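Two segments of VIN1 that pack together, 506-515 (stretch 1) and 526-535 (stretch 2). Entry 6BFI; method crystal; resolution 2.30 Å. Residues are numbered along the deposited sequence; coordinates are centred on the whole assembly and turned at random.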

ATOM      1  N   ARG A 506      25.686  20.350  -3.614  1.00 62.83           N
ATOM      2  CA  ARG A 506      25.068  21.383  -4.438  1.00 66.01           C
ATOM      3  C   ARG A 506      25.027  22.721  -3.707  1.00 65.49           C
ATOM      4  O   ARG A 506      25.294  23.771  -4.304  1.00 65.89           O
ATOM      5  CB  ARG A 506      23.661  20.950  -4.855  1.00 67.65           C
ATOM      6  CG  ARG A 506      23.648  19.824  -5.880  1.00 75.64           C
ATOM      7  CD  ARG A 506      22.292  19.135  -5.960  1.00 79.42           C
ATOM      8  NE  ARG A 506      21.598  19.398  -7.216  1.00 82.05           N
ATOM      9  CZ  ARG A 506      20.460  20.080  -7.316  1.00 84.64           C
ATOM     10  NH1 ARG A 506      19.876  20.566  -6.227  1.00 81.80           N
ATOM     11  NH2 ARG A 506      19.901  20.268  -8.503  1.00 88.32           N
ATOM     12  N   ILE A 507      24.707  22.699  -2.412  1.00 62.66           N
ATOM     13  CA  ILE A 507      24.700  23.932  -1.630  1.00 63.48           C
ATOM     14  C   ILE A 507      26.109  24.503  -1.521  1.00 70.74           C
ATOM     15  O   ILE A 507      26.297  25.723  -1.541  1.00 72.49           O
ATOM     16  CB  ILE A 507      24.069  23.686  -0.248  1.00 70.74           C
ATOM     17  CG1 ILE A 507      22.549  23.566  -0.374  1.00 66.37           C
ATOM     18  CG2 ILE A 507      24.420  24.806   0.720  1.00 73.80           C
ATOM     19  CD1 ILE A 507      21.858  23.185   0.915  1.00 58.79           C
ATOM     20  N   GLN A 508      27.123  23.636  -1.420  1.00 74.73           N
ATOM     21  CA  GLN A 508      28.503  24.118  -1.395  1.00 73.40           C
ATOM     22  C   GLN A 508      28.857  24.836  -2.691  1.00 70.71           C
ATOM     23  O   GLN A 508      29.428  25.933  -2.672  1.00 72.95           O
ATOM     24  CB  GLN A 508      29.469  22.960  -1.147  1.00 77.77           C
ATOM     25  CG  GLN A 508      29.616  22.557   0.308  1.00 79.93           C
ATOM     26  CD  GLN A 508      30.632  21.449   0.498  1.00 83.42           C
ATOM     27  OE1 GLN A 508      31.493  21.230  -0.354  1.00 87.74           O
ATOM     28  NE2 GLN A 508      30.532  20.737   1.615  1.00 81.90           N
ATOM     29  N   ALA A 509      28.521  24.230  -3.833  1.00 70.36           N
ATOM     30  CA  ALA A 509      28.836  24.851  -5.117  1.00 72.69           C
ATOM     31  C   ALA A 509      28.079  26.162  -5.306  1.00 75.98           C
ATOM     32  O   ALA A 509      28.651  27.157  -5.769  1.00 81.11           O
ATOM     33  CB  ALA A 509      28.523  23.885  -6.259  1.00 72.22           C
ATOM     34  N   ASP A 510      26.792  26.186  -4.949  1.00 72.49           N
ATOM     35  CA  ASP A 510      25.994  27.391  -5.159  1.00 78.25           C
ATOM     36  C   ASP A 510      26.405  28.508  -4.208  1.00 75.93           C
ATOM     37  O   ASP A 510      26.394  29.685  -4.585  1.00 75.54           O
ATOM     38  CB  ASP A 510      24.507  27.070  -5.010  1.00 78.17           C
ATOM     39  CG  ASP A 510      23.971  26.248  -6.168  1.00 84.13           C
ATOM     40  OD1 ASP A 510      24.608  26.254  -7.242  1.00 87.40           O
ATOM     41  OD2 ASP A 510      22.912  25.603  -6.006  1.00 85.61           O
ATOM     42  N   VAL A 511      26.770  28.164  -2.972  1.00 75.44           N
ATOM     43  CA  VAL A 511      27.255  29.173  -2.035  1.00 78.50           C
ATOM     44  C   VAL A 511      28.610  29.707  -2.482  1.00 85.32           C
ATOM     45  O   VAL A 511      28.884  30.908  -2.373  1.00 92.26           O
ATOM     46  CB  VAL A 511      27.309  28.600  -0.607  1.00 79.07           C
ATOM     47  CG1 VAL A 511      28.154  29.491   0.296  1.00 80.94           C
ATOM     48  CG2 VAL A 511      25.905  28.459  -0.044  1.00 76.41           C
ATOM     49  N   LYS A 512      29.478  28.831  -2.997  1.00 85.35           N
ATOM     50  CA  LYS A 512      30.742  29.293  -3.560  1.00 89.18           C
ATOM     51  C   LYS A 512      30.504  30.269  -4.707  1.00 92.20           C
ATOM     52  O   LYS A 512      31.119  31.340  -4.767  1.00 94.03           O
ATOM     53  CB  LYS A 512      31.582  28.102  -4.030  1.00 86.95           C
ATOM     54  CG  LYS A 512      32.430  28.390  -5.264  1.00 91.42           C
ATOM     55  CD  LYS A 512      33.658  27.498  -5.342  1.00 94.46           C
ATOM     56  CE  LYS A 512      34.725  27.943  -4.354  1.00 97.35           C
ATOM     57  NZ  LYS A 512      36.013  27.221  -4.552  1.00100.29           N
ATOM     58  N   GLU A 513      29.597  29.918  -5.622  1.00 92.20           N
ATOM     59  CA  GLU A 513      29.310  30.802  -6.747  1.00 94.69           C
ATOM     60  C   GLU A 513      28.712  32.120  -6.272  1.00 97.61           C
ATOM     61  O   GLU A 513      29.003  33.181  -6.836  1.00 98.58           O
ATOM     62  CB  GLU A 513      28.373  30.102  -7.733  1.00 95.25           C
ATOM     63  CG  GLU A 513      28.129  30.872  -9.023  1.00101.25           C
ATOM     64  CD  GLU A 513      29.415  31.257  -9.728  1.00105.51           C
ATOM     65  OE1 GLU A 513      29.569  32.450 -10.070  1.00110.77           O
ATOM     66  OE2 GLU A 513      30.272  30.370  -9.934  1.00101.71           O
ATOM     67  N   ALA A 514      27.885  32.077  -5.223  1.00 97.18           N
ATOM     68  CA  ALA A 514      27.278  33.298  -4.706  1.00 95.29           C
ATOM     69  C   ALA A 514      28.317  34.198  -4.047  1.00 97.79           C
ATOM     70  O   ALA A 514      28.245  35.427  -4.167  1.00102.10           O
ATOM     71  CB  ALA A 514      26.159  32.958  -3.722  1.00 88.94           C
ATOM     72  N   LYS A 515      29.284  33.608  -3.339  1.00 95.43           N
ATOM     73  CA  LYS A 515      30.376  34.403  -2.785  1.00 96.92           C
ATOM     74  C   LYS A 515      31.229  35.002  -3.896  1.00 99.23           C
ATOM     75  O   LYS A 515      31.689  36.147  -3.788  1.00103.02           O
ATOM     76  CB  LYS A 515      31.232  33.550  -1.849  1.00100.19           C
ATOM     77  CG  LYS A 515      30.527  33.125  -0.568  1.00 98.96           C
ATOM     78  CD  LYS A 515      31.481  32.415   0.386  1.00 98.60           C
ATOM     79  CE  LYS A 515      31.988  31.102  -0.197  1.00 97.01           C
ATOM     80  NZ  LYS A 515      32.853  30.361   0.765  1.00 95.04           N
ATOM     81  N   LYS A 526      21.931  37.885 -10.279  1.00121.69           N
ATOM     82  CA  LYS A 526      22.562  36.591 -10.048  1.00115.72           C
ATOM     83  C   LYS A 526      22.725  36.309  -8.560  1.00110.01           C
ATOM     84  O   LYS A 526      22.607  35.156  -8.129  1.00108.91           O
ATOM     85  CB  LYS A 526      23.922  36.541 -10.746  1.00116.50           C
ATOM     86  CG  LYS A 526      23.873  36.094 -12.195  1.00116.34           C
ATOM     87  CD  LYS A 526      23.718  34.585 -12.292  1.00113.65           C
ATOM     88  CE  LYS A 526      23.858  34.104 -13.725  1.00115.94           C
ATOM     89  NZ  LYS A 526      23.811  32.618 -13.811  1.00113.37           N
ATOM     90  N   LEU A 527      22.985  37.347  -7.761  1.00108.35           N
ATOM     91  CA  LEU A 527      23.220  37.137  -6.338  1.00103.59           C
ATOM     92  C   LEU A 527      21.928  36.807  -5.599  1.00101.61           C
ATOM     93  O   LEU A 527      21.911  35.913  -4.747  1.00102.27           O
ATOM     94  CB  LEU A 527      23.887  38.366  -5.721  1.00100.09           C
ATOM     95  CG  LEU A 527      24.267  38.188  -4.250  1.00 95.04           C
ATOM     96  CD1 LEU A 527      25.450  37.241  -4.103  1.00 92.10           C
ATOM     97  CD2 LEU A 527      24.558  39.525  -3.604  1.00 97.92           C
ATOM     98  N   ILE A 528      20.841  37.524  -5.893  1.00101.47           N
ATOM     99  CA  ILE A 528      19.575  37.211  -5.232  1.00 97.85           C
ATOM    100  C   ILE A 528      19.030  35.880  -5.728  1.00 92.01           C
ATOM    101  O   ILE A 528      18.442  35.111  -4.957  1.00 92.92           O
ATOM    102  CB  ILE A 528      18.552  38.347  -5.429  1.00102.68           C
ATOM    103  CG1 ILE A 528      18.541  38.824  -6.881  1.00109.22           C
ATOM    104  CG2 ILE A 528      18.831  39.486  -4.469  1.00103.90           C
ATOM    105  CD1 ILE A 528      17.612  39.994  -7.135  1.00115.73           C
ATOM    106  N   ALA A 529      19.210  35.584  -7.017  1.00 91.01           N
ATOM    107  CA  ALA A 529      18.754  34.304  -7.548  1.00 86.39           C
ATOM    108  C   ALA A 529      19.495  33.146  -6.890  1.00 80.06           C
ATOM    109  O   ALA A 529      18.875  32.211  -6.366  1.00 74.93           O
ATOM    110  CB  ALA A 529      18.935  34.272  -9.065  1.00 85.62           C
ATOM    111  N   LYS A 530      20.829  33.203  -6.896  1.00 78.94           N
ATOM    112  CA  LYS A 530      21.618  32.124  -6.311  1.00 76.48           C
ATOM    113  C   LYS A 530      21.389  32.026  -4.807  1.00 75.82           C
ATOM    114  O   LYS A 530      21.306  30.924  -4.252  1.00 72.17           O
ATOM    115  CB  LYS A 530      23.098  32.338  -6.627  1.00 78.48           C
ATOM    116  CG  LYS A 530      23.920  31.059  -6.674  1.00 78.89           C
ATOM    117  CD  LYS A 530      23.265  30.024  -7.579  1.00 77.53           C
ATOM    118  CE  LYS A 530      24.292  29.294  -8.429  1.00 79.58           C
ATOM    119  NZ  LYS A 530      24.894  30.188  -9.456  1.00 83.83           N
ATOM    120  N   ALA A 531      21.264  33.173  -4.134  1.00 79.73           N
ATOM    121  CA  ALA A 531      21.051  33.173  -2.690  1.00 79.55           C
ATOM    122  C   ALA A 531      19.707  32.555  -2.326  1.00 77.17           C
ATOM    123  O   ALA A 531      19.618  31.736  -1.401  1.00 70.53           O
ATOM    124  CB  ALA A 531      21.154  34.600  -2.146  1.00 77.46           C
ATOM    125  N   SER A 532      18.643  32.936  -3.041  1.00 73.30           N
ATOM    126  CA  SER A 532      17.334  32.361  -2.754  1.00 72.72           C
ATOM    127  C   SER A 532      17.285  30.883  -3.118  1.00 69.08           C
ATOM    128  O   SER A 532      16.603  30.103  -2.443  1.00 67.09           O
ATOM    129  CB  SER A 532      16.235  33.138  -3.488  1.00 75.21           C
ATOM    130  OG  SER A 532      16.388  33.064  -4.893  1.00 78.17           O
ATOM    131  N   SER A 533      18.002  30.479  -4.171  1.00 70.79           N
ATOM    132  CA  SER A 533      18.139  29.056  -4.464  1.00 67.39           C
ATOM    133  C   SER A 533      18.794  28.316  -3.302  1.00 68.30           C
ATOM    134  O   SER A 533      18.358  27.219  -2.926  1.00 63.56           O
ATOM    135  CB  SER A 533      18.945  28.860  -5.747  1.00 72.49           C
ATOM    136  OG  SER A 533      19.356  27.511  -5.888  1.00 75.62           O
ATOM    137  N   VAL A 534      19.839  28.907  -2.718  1.00 67.99           N
ATOM    138  CA  VAL A 534      20.479  28.303  -1.552  1.00 65.45           C
ATOM    139  C   VAL A 534      19.493  28.200  -0.395  1.00 64.11           C
ATOM    140  O   VAL A 534      19.438  27.183   0.307  1.00 62.31           O
ATOM    141  CB  VAL A 534      21.735  29.101  -1.160  1.00 67.37           C
ATOM    142  CG1 VAL A 534      22.243  28.664   0.203  1.00 66.45           C
ATOM    143  CG2 VAL A 534      22.814  28.928  -2.214  1.00 72.27           C
ATOM    144  N   ALA A 535      18.692  29.248  -0.182  1.00 65.23           N
ATOM    145  CA  ALA A 535      17.694  29.212   0.884  1.00 64.36           C
ATOM    146  C   ALA A 535      16.681  28.093   0.660  1.00 62.40           C
ATOM    147  O   ALA A 535      16.277  27.409   1.611  1.00 61.03           O
ATOM    148  CB  ALA A 535      16.987  30.563   0.985  1.00 66.33           C
TER

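The most unusual feature of this contact is a lysine that lies among acidic side chains without forming a salt bridge. The CA-to-CB bond of Lys530 points toward the first helix, and its outer atoms lie beside Asp510 and Glu513. Its ammonium nitrogen NZ stays 4.5 Å from Asp510 OD1, which is beyond salt-bridge range. The closest approach to that carboxylate is made by carbon instead, with Lys530 CE 3.3 Å from Asp510 OD1. The charges can still attract each other at this distance, but no direct ion pair is formed.

Glu513 shows a similar pattern. Lys530 NZ lies 3.3 Å from Glu513 CG, a methylene carbon. The CA-to-CB bond of Glu513 points toward the second helix, but the end of the side chain leads away. The nitrogen therefore meets the aliphatic part of the glutamate rather than its carboxylate.

No hydrogen bond crosses between the two stretches. Three polar side-chain atoms at the contact, Asp510 OD2, Glu513 OE1 and Ser533 OG, each hydrogen-bond to a residue just beyond one of the stretches. Asp510 OD2 and Ser533 OG are 4.0 Å apart, too far for a hydrogen bond to each other.

Both stretches are helical throughout, and both helices extend beyond the residues described. They run roughly antiparallel, at 155° between their N-to-C directions. Their axes approach to 9.2 Å. The reversed order of the register fits this antiparallel course: Ile507 lies near Val534 at one end, with 6.1 Å between Ile507 CA and Val534 CA. Toward the other end, Ala514 CA is 5.8 Å from Leu527 CA. The contact is modest, burying 396 Å² over both sides.

Val534 is the apolar centre at its end of the contact. Its CG1 is 3.7 Å from Val511 CG2 and 4.5 Å from Ile507 CG2. The second of these is a looser approach. Val534 CG2 lies 3.8 Å from Asp510 CB, so the aspartate also offers a carbon to the apolar packing. Val511 takes part although its CA-to-CB bond points away from the second helix. With chi1 in the t well, its CG2 still comes within reach of the valine.

Ala514 marks the other close point. Its CA-to-CB bond points toward the second helix, and its small side chain accompanies the short backbone spacing to Leu527. The CA-to-CB bond of Leu527 points sideways, but the end of the side chain comes nearer. Leu527 CD1 packs 4.4 Å from Ala514 CB and only 3.3 Å from the backbone atom Ala514 O. That oxygen meets a methyl group here, not a donor. Ala514 CB also lies 4.2 Å from Lys530 CG. Lys530 thus serves two neighbourhoods: its aliphatic stem packs beside the alanine, while its outer atoms lie near Asp510 and Glu513. Half of the closest pairs are carbon to carbon, and where Lys530 meets Asp510 and Glu513 one member of each pair is a carbon.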